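Local coordinates for protein transcriptional regulator (GntR family) (Enterococcus faecalis, PDB 3DDV) that probably regulates transcription as a GntR-family repressor or activator, its UTRA domain likely sensing a small effector molecule, at residues B[70-73]-B[74-78]. Numbering follows the deposited sequence.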
ATOM      1  N   ASN B  70      23.206  25.345  20.201  1.00 62.34           N
ATOM      2  CA  ASN B  70      22.078  25.178  21.147  1.00 62.99           C
ATOM      3  C   ASN B  70      20.799  25.983  20.827  1.00 63.58           C
ATOM      4  O   ASN B  70      19.753  25.711  21.398  1.00 64.54           O
ATOM      5  CB  ASN B  70      22.496  25.540  22.590  1.00 63.60           C
ATOM      6  CG  ASN B  70      23.937  25.136  22.918  1.00 65.59           C
ATOM      7  OD1 ASN B  70      24.833  25.996  23.012  1.00 67.25           O
ATOM      8  ND2 ASN B  70      24.174  23.825  23.056  1.00 66.68           N
ATOM      9  N   SER B  71      20.860  26.977  19.954  1.00 63.29           N
ATOM     10  CA  SER B  71      19.736  27.906  19.813  1.00 62.82           C
ATOM     11  C   SER B  71      19.470  28.177  18.351  1.00 62.07           C
ATOM     12  O   SER B  71      19.147  29.307  17.946  1.00 61.87           O
ATOM     13  CB  SER B  71      20.101  29.221  20.510  1.00 63.27           C
ATOM     14  OG  SER B  71      20.714  28.978  21.763  1.00 64.10           O
ATOM     15  N   PHE B  72      19.634  27.142  17.542  1.00 60.95           N
ATOM     16  CA  PHE B  72      19.744  27.367  16.111  1.00 60.62           C
ATOM     17  C   PHE B  72      18.484  28.015  15.562  1.00 60.35           C
ATOM     18  O   PHE B  72      18.535  29.060  14.906  1.00 60.09           O
ATOM     19  CB  PHE B  72      20.043  26.059  15.377  1.00 59.71           C
ATOM     20  CG  PHE B  72      20.215  26.227  13.906  1.00 59.52           C
ATOM     21  CD1 PHE B  72      20.893  27.335  13.388  1.00 57.25           C
ATOM     22  CD2 PHE B  72      19.717  25.275  13.034  1.00 58.26           C
ATOM     23  CE1 PHE B  72      21.059  27.493  12.035  1.00 56.85           C
ATOM     24  CE2 PHE B  72      19.885  25.427  11.672  1.00 58.57           C
ATOM     25  CZ  PHE B  72      20.563  26.541  11.173  1.00 57.63           C
ATOM     26  N   TYR B  73      17.351  27.405  15.877  1.00 60.53           N
ATOM     27  CA  TYR B  73      16.093  27.890  15.362  1.00 60.68           C
ATOM     28  C   TYR B  73      15.765  29.275  15.916  1.00 60.62           C
ATOM     29  O   TYR B  73      15.561  30.215  15.129  1.00 59.42           O
ATOM     30  CB  TYR B  73      15.015  26.869  15.648  1.00 60.60           C
ATOM     31  CG  TYR B  73      15.096  25.626  14.800  1.00 60.57           C
ATOM     32  CD1 TYR B  73      15.760  25.625  13.566  1.00 60.33           C
ATOM     33  CD2 TYR B  73      14.469  24.444  15.206  1.00 61.38           C
ATOM     34  CE1 TYR B  73      15.816  24.480  12.754  1.00 59.59           C
ATOM     35  CE2 TYR B  73      14.521  23.284  14.399  1.00 61.73           C
ATOM     36  CZ  TYR B  73      15.205  23.320  13.161  1.00 61.24           C
ATOM     37  OH  TYR B  73      15.278  22.201  12.338  1.00 60.98           O
ATOM     38  N   LYS B  74      15.750  29.381  17.253  1.00 61.09           N
ATOM     39  CA  LYS B  74      15.690  30.677  17.962  1.00 61.36           C
ATOM     40  C   LYS B  74      16.582  31.724  17.294  1.00 61.44           C
ATOM     41  O   LYS B  74      16.129  32.785  16.857  1.00 61.82           O
ATOM     42  CB  LYS B  74      16.140  30.564  19.457  1.00 61.82           C
ATOM     43  CG  LYS B  74      15.425  29.485  20.357  1.00 64.03           C
ATOM     44  CD  LYS B  74      13.990  29.883  20.819  1.00 65.00           C
ATOM     45  CE  LYS B  74      12.912  28.750  20.673  1.00 64.60           C
ATOM     46  NZ  LYS B  74      12.850  27.767  21.818  1.00 64.65           N
ATOM     47  N   THR B  75      17.870  31.433  17.223  1.00 61.19           N
ATOM     48  CA  THR B  75      18.819  32.427  16.764  1.00 61.24           C
ATOM     49  C   THR B  75      18.494  32.849  15.371  1.00 61.11           C
ATOM     50  O   THR B  75      18.600  34.006  15.042  1.00 61.07           O
ATOM     51  CB  THR B  75      20.256  31.884  16.824  1.00 61.50           C
ATOM     52  OG1 THR B  75      20.510  31.426  18.168  1.00 60.59           O
ATOM     53  CG2 THR B  75      21.300  32.952  16.384  1.00 59.89           C
ATOM     54  N   LEU B  76      18.081  31.893  14.559  1.00 61.67           N
ATOM     55  CA  LEU B  76      17.865  32.121  13.129  1.00 62.50           C
ATOM     56  C   LEU B  76      16.755  33.139  12.898  1.00 63.29           C
ATOM     57  O   LEU B  76      16.915  34.117  12.147  1.00 63.03           O
ATOM     58  CB  LEU B  76      17.507  30.791  12.476  1.00 62.04           C
ATOM     59  CG  LEU B  76      18.045  30.465  11.091  1.00 62.11           C
ATOM     60  CD1 LEU B  76      19.374  31.101  10.782  1.00 60.53           C
ATOM     61  CD2 LEU B  76      18.118  28.957  10.967  1.00 62.29           C
ATOM     62  N   GLU B  77      15.639  32.894  13.587  1.00 64.51           N
ATOM     63  CA  GLU B  77      14.462  33.760  13.553  1.00 65.40           C
ATOM     64  C   GLU B  77      14.655  35.063  14.312  1.00 65.52           C
ATOM     65  O   GLU B  77      14.338  36.110  13.776  1.00 66.33           O
ATOM     66  CB  GLU B  77      13.228  33.023  14.088  1.00 66.12           C
ATOM     67  CG  GLU B  77      12.320  32.504  12.964  1.00 67.50           C
ATOM     68  CD  GLU B  77      11.357  31.420  13.422  1.00 68.10           C
ATOM     69  OE1 GLU B  77      11.496  30.932  14.571  1.00 72.45           O
ATOM     70  OE2 GLU B  77      10.470  31.036  12.617  1.00 71.93           O
ATOM     71  N   ALA B  78      15.196  35.033  15.530  1.00 65.34           N
ATOM     72  CA  ALA B  78      15.591  36.300  16.180  1.00 65.44           C
ATOM     73  C   ALA B  78      16.473  37.210  15.294  1.00 65.37           C
ATOM     74  O   ALA B  78      16.456  38.411  15.477  1.00 66.10           O
ATOM     75  CB  ALA B  78      16.277  36.060  17.541  1.00 64.89           C
TER
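Leu76 sits one turn beyond Phe72 at the start of helix 72-80, and their side chains leave the helix alongside each other in the same direction. From CB outward, Leu76 first meets the backbone: CB lies 3.2 Å from Phe72 O, the same carbonyl oxygen that takes the backbone N-H of Leu76. CG steps past that oxygen, and beyond it CD2 carries the contact, settling over one face of the ring in a CH-pi contact, 3.8 Å from the Phe72 ring centroid and displaced toward the rim on the CZ and CE1 side. CD1 only grazes the ring margin, 4.2 Å from Phe72 CE1. The ring can be met there because Phe72 CG stands anti to its backbone N (chi1 -178°). Beyond the segments, Tyr63 and Phe127 also touch Leu76, which is buried.

One residue earlier the first turn is fastened twice. Ser71 O accepts from Thr75 N at 2.6 Å and from Thr75 OG1 at 2.5 Å; the hydroxyl approaches off the carbonyl plane, by 44°. With OG1 beside its own backbone N (chi1 -55°), Thr75 folds its hydroxyl back to the oxygen its amide already uses. Next along, Glu77 N donates to Tyr73 O at 3.1 Å, while the Tyr73 hydroxyl reaches Glu128 on strand 126-135. This is the opening turn of an alpha helix, Ser71 at its N-cap position though its side chain makes no capping bond, with i to i+4 bonds and an i to i+4 aromatic-aliphatic pair, packed against the antiparallel sheet of a UTRA domain.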